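Local coordinates for charybdin (Charybdis maritima, PDB 2B7U), which belongs to the ribosome-inactivating proteins, a family well represented in plants whose single-chain members fold into a mixed beta sheet packed against a largely helical part, at residues L190-W193 with M194-D197; E199-W202 with V203-F207. All coordinates share one frame; numbering follows the deposited sequence.

Interaction 1. Residues L190-W193 with M194-D197; sequences LPQW and MQND
With chi1 at 77°, Trp193 holds CG between its backbone N and carbonyl carbon, which swings the indole alongside the next residue, while Met194, CG beside the backbone N and the rest of the chain extended, runs underneath the ring. Met194 CG therefore sits over the middle of one face, 3.8 Å from the centroid of the Trp193 six-membered ring and 14° off its normal, a CH-pi contact. Met194 CE closes to 3.4 Å from Trp193 CZ2, and the sulfur meets the ring obliquely as a Met-aromatic contact. Met194 SD also touches Pro191 CD at 3.7 Å, and Leu190 reaches Met194 CB with CD1 and Gln195 CB with CD2. A long, flexible, unbranched thioether suits a path that must touch both an indole face and a proline ring. Pro191 occupies the N-cap: its missing N-H costs no backbone bond, since first-turn N-H groups have no carbonyl one turn back, and its carbonyl takes weak bonds from Met194 N and Gln195 N. Two i to i+4 bonds follow, Asn196 N to Gln192 O and Asp197 N to Trp193 O, both at 2.8 Å. Asp197 OD2 accepts from Tyr226 N, and the ring of Tyr226 stacks with Trp193, while Met194 also packs on Ile174 of helix 172-180. A bound MES, probably from the crystallisation liquor, lies about 4 Å from the Trp193 side chain. The side-chain contact is thus largely apolar, probably held by dispersion and CH-pi attraction, whereas the polar bonds across the turn come from the backbone.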
# COMPACT_ATOMS: atom_id res chain seq x y z
N LEU A 190 -13.68 -5.75 3.57
CA LEU A 190 -12.63 -6.50 2.91
C LEU A 190 -12.83 -7.98 3.25
O LEU A 190 -12.89 -8.31 4.42
CB LEU A 190 -11.28 -6.03 3.46
CG LEU A 190 -10.02 -6.74 2.95
CD1 LEU A 190 -9.63 -6.22 1.58
CD2 LEU A 190 -8.91 -6.53 3.94
N PRO A 191 -12.95 -8.86 2.24
CA PRO A 191 -13.04 -10.29 2.52
C PRO A 191 -11.83 -10.79 3.30
O PRO A 191 -10.72 -10.36 3.03
CB PRO A 191 -13.09 -10.93 1.13
CG PRO A 191 -13.61 -9.84 0.25
CD PRO A 191 -13.04 -8.60 0.79
N GLN A 192 -12.04 -11.70 4.25
CA GLN A 192 -10.95 -12.17 5.11
C GLN A 192 -9.83 -12.81 4.29
O GLN A 192 -8.65 -12.68 4.65
CB GLN A 192 -11.48 -13.15 6.17
CG GLN A 192 -10.46 -13.42 7.29
CD GLN A 192 -11.09 -14.05 8.53
OE1 GLN A 192 -10.63 -13.83 9.66
NE2 GLN A 192 -12.12 -14.85 8.33
N TRP A 193 -10.16 -13.49 3.20
CA TRP A 193 -9.12 -14.14 2.41
C TRP A 193 -8.15 -13.13 1.80
O TRP A 193 -6.95 -13.39 1.63
CB TRP A 193 -9.72 -15.06 1.35
CG TRP A 193 -10.29 -14.44 0.11
CD1 TRP A 193 -11.60 -14.08 -0.10
CD2 TRP A 193 -9.60 -14.14 -1.09
NE1 TRP A 193 -11.75 -13.58 -1.37
CE2 TRP A 193 -10.54 -13.61 -2.00
CE3 TRP A 193 -8.27 -14.27 -1.50
CZ2 TRP A 193 -10.18 -13.21 -3.29
CZ3 TRP A 193 -7.93 -13.89 -2.78
CH2 TRP A 193 -8.88 -13.36 -3.65
N MET A 194 -8.68 -11.96 1.44
CA MET A 194 -7.85 -10.87 0.91
C MET A 194 -6.93 -10.31 2.00
O MET A 194 -5.78 -9.95 1.73
CB MET A 194 -8.70 -9.78 0.28
CG MET A 194 -9.40 -10.25 -0.95
SD MET A 194 -10.34 -8.96 -1.77
CE MET A 194 -11.13 -9.97 -3.04
N GLN A 195 -7.40 -10.22 3.23
CA GLN A 195 -6.50 -9.86 4.34
C GLN A 195 -5.43 -10.94 4.59
O GLN A 195 -4.20 -10.68 4.61
CB GLN A 195 -7.31 -9.64 5.62
CG GLN A 195 -6.43 -9.26 6.79
CD GLN A 195 -7.17 -9.30 8.09
OE1 GLN A 195 -7.73 -10.33 8.47
NE2 GLN A 195 -7.17 -8.19 8.80
N ASN A 196 -5.86 -12.17 4.77
CA ASN A 196 -4.98 -13.19 5.30
C ASN A 196 -4.15 -13.94 4.26
O ASN A 196 -3.01 -14.41 4.53
CB ASN A 196 -5.79 -14.22 6.07
CG ASN A 196 -6.44 -13.67 7.32
OD1 ASN A 196 -7.37 -14.28 7.86
ND2 ASN A 196 -5.95 -12.54 7.80
N ASP A 197 -4.75 -14.17 3.10
CA ASP A 197 -4.06 -14.91 2.05
C ASP A 197 -3.23 -13.96 1.20
O ASP A 197 -2.15 -14.33 0.73
CB ASP A 197 -5.02 -15.68 1.14
CG ASP A 197 -5.96 -16.60 1.90
OD1 ASP A 197 -6.08 -16.49 3.15
OD2 ASP A 197 -6.63 -17.40 1.22

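Interaction 2. Residues E199-W202 with V203-F207; sequences EKNW and VRFSF
Trp202 O is gripped twice from the first turn of the helix: Ser206 N and Ser206 OG both donate to it, each at 2.9 Å, and they arrive from opposite faces of the carbonyl plane. A small hydroxyl residue suits this place, because chi1 of -69° sets OG beside its own backbone N and within reach of the carbonyl one turn back. The same OG lies over one face of the Trp202 indole, offset toward the rim, and is also bonded to Glu244 N. One residue earlier, Phe205 N donates to Asn201 O at 2.7 Å, nearly straight at 170°. Asn201 CB also sits over the centre of the Phe205 ring, 3.5 Å from its centroid, a CH-pi contact. Two waters continue the helical pattern backwards: one links Glu199 O with Val203 N, the other Lys200 O with Arg204 N, spanning the i to i+4 pairs where no direct backbone bond forms, at the type I beta turn from Glu199 to Trp202. Trp202 NE1 bonds Ile242 O, and Arg170 makes a cation-pi contact with its indole. The turn thus joins helix 192-199 to helix 202-214, with Phe205 laid against Gln223 and Ile225 of strand 223-225.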
# COMPACT_ATOMS: atom_id res chain seq x y z
N GLU A 199 -2.84 -9.91 1.61
CA GLU A 199 -2.11 -8.78 2.22
C GLU A 199 -0.96 -9.22 3.09
O GLU A 199 0.12 -8.65 3.00
CB GLU A 199 -3.05 -7.85 2.98
CG GLU A 199 -4.08 -7.20 2.09
CD GLU A 199 -4.97 -6.20 2.79
OE1 GLU A 199 -4.80 -5.97 4.02
OE2 GLU A 199 -5.86 -5.65 2.09
N LYS A 200 -1.18 -10.23 3.91
CA LYS A 200 -0.13 -10.67 4.83
C LYS A 200 1.04 -11.34 4.14
O LYS A 200 2.09 -11.51 4.77
CB LYS A 200 -0.72 -11.55 5.93
CG LYS A 200 -1.56 -10.85 7.03
CD LYS A 200 -1.99 -9.42 6.77
CE LYS A 200 -0.91 -8.40 7.13
NZ LYS A 200 -0.87 -7.21 6.18
N ASN A 201 0.86 -11.71 2.87
CA ASN A 201 1.84 -12.53 2.13
C ASN A 201 2.51 -11.77 0.98
O ASN A 201 3.24 -12.37 0.18
CB ASN A 201 1.16 -13.77 1.57
CG ASN A 201 0.81 -14.77 2.65
OD1 ASN A 201 -0.29 -15.36 2.66
ND2 ASN A 201 1.73 -14.97 3.58
N TRP A 202 2.22 -10.49 0.81
CA TRP A 202 2.80 -9.74 -0.33
C TRP A 202 4.32 -9.82 -0.37
O TRP A 202 4.89 -10.01 -1.42
CB TRP A 202 2.39 -8.27 -0.31
CG TRP A 202 2.87 -7.47 -1.51
CD1 TRP A 202 2.50 -7.64 -2.80
CD2 TRP A 202 3.79 -6.39 -1.48
NE1 TRP A 202 3.14 -6.71 -3.60
CE2 TRP A 202 3.92 -5.92 -2.80
CE3 TRP A 202 4.50 -5.73 -0.46
CZ2 TRP A 202 4.72 -4.82 -3.14
CZ3 TRP A 202 5.30 -4.64 -0.79
CH2 TRP A 202 5.39 -4.20 -2.12
N VAL A 203 4.95 -9.66 0.78
CA VAL A 203 6.41 -9.65 0.85
C VAL A 203 6.92 -11.04 0.47
O VAL A 203 7.84 -11.19 -0.36
CB VAL A 203 6.89 -9.23 2.26
CG1 VAL A 203 8.35 -9.45 2.39
CG2 VAL A 203 6.51 -7.79 2.51
N ARG A 204 6.34 -12.08 1.07
CA ARG A 204 6.74 -13.47 0.80
C ARG A 204 6.47 -13.87 -0.67
O ARG A 204 7.31 -14.47 -1.34
CB ARG A 204 5.98 -14.42 1.70
CG ARG A 204 6.47 -14.56 3.10
CD ARG A 204 6.15 -16.00 3.59
NE ARG A 204 4.75 -16.32 3.33
CZ ARG A 204 4.27 -17.41 2.73
NH1 ARG A 204 5.04 -18.41 2.32
NH2 ARG A 204 2.97 -17.52 2.56
N PHE A 205 5.28 -13.55 -1.18
CA PHE A 205 4.95 -13.86 -2.57
C PHE A 205 5.87 -13.12 -3.55
O PHE A 205 6.30 -13.70 -4.57
CB PHE A 205 3.50 -13.45 -2.88
CG PHE A 205 2.43 -14.31 -2.23
CD1 PHE A 205 1.09 -13.88 -2.26
CD2 PHE A 205 2.71 -15.52 -1.63
CE1 PHE A 205 0.08 -14.68 -1.71
CE2 PHE A 205 1.69 -16.31 -1.08
CZ PHE A 205 0.39 -15.87 -1.14
N SER A 206 6.17 -11.86 -3.28
CA SER A 206 7.07 -11.10 -4.16
C SER A 206 8.41 -11.81 -4.22
O SER A 206 8.97 -11.94 -5.30
CB SER A 206 7.27 -9.68 -3.65
OG SER A 206 6.07 -8.93 -3.80
N PHE A 207 8.92 -12.22 -3.07
CA PHE A 207 10.20 -12.91 -3.02
C PHE A 207 10.15 -14.22 -3.79
O PHE A 207 11.06 -14.53 -4.58
CB PHE A 207 10.59 -13.22 -1.57
CG PHE A 207 11.91 -13.92 -1.47
CD1 PHE A 207 11.95 -15.30 -1.34
CD2 PHE A 207 13.10 -13.21 -1.58
CE1 PHE A 207 13.17 -15.97 -1.29
CE2 PHE A 207 14.32 -13.87 -1.52
CZ PHE A 207 14.34 -15.24 -1.38
O HOH W 1 3.27 -8.59 3.23
O HOH W 2 4.82 -11.65 3.56

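Overall arrangement
The two contacts follow in series along one chain, interaction 1 opening helix 192-199 and interaction 2 opening helix 202-214. They meet directly: Met194 O and Glu199 N, like Gln195 O and Lys200 N, probably hydrogen-bond, and Phe205 packs against the backbone of Asp197. Both are partly buried: Leu190 and Met194 are buried in the first, Trp202, Phe205 and Ser206 in the second, while Gln192, Asn196, Val203 and Arg204 face solvent. Strand 223-225 serves both, touching Trp193 and Asp197 in the first and Arg204 and Phe205 in the second. Their chemistry differs: the start after Pro191 rests on a methionine chain laid over an indole face, whereas the turn between helices uses a serine hydroxyl and bridging water.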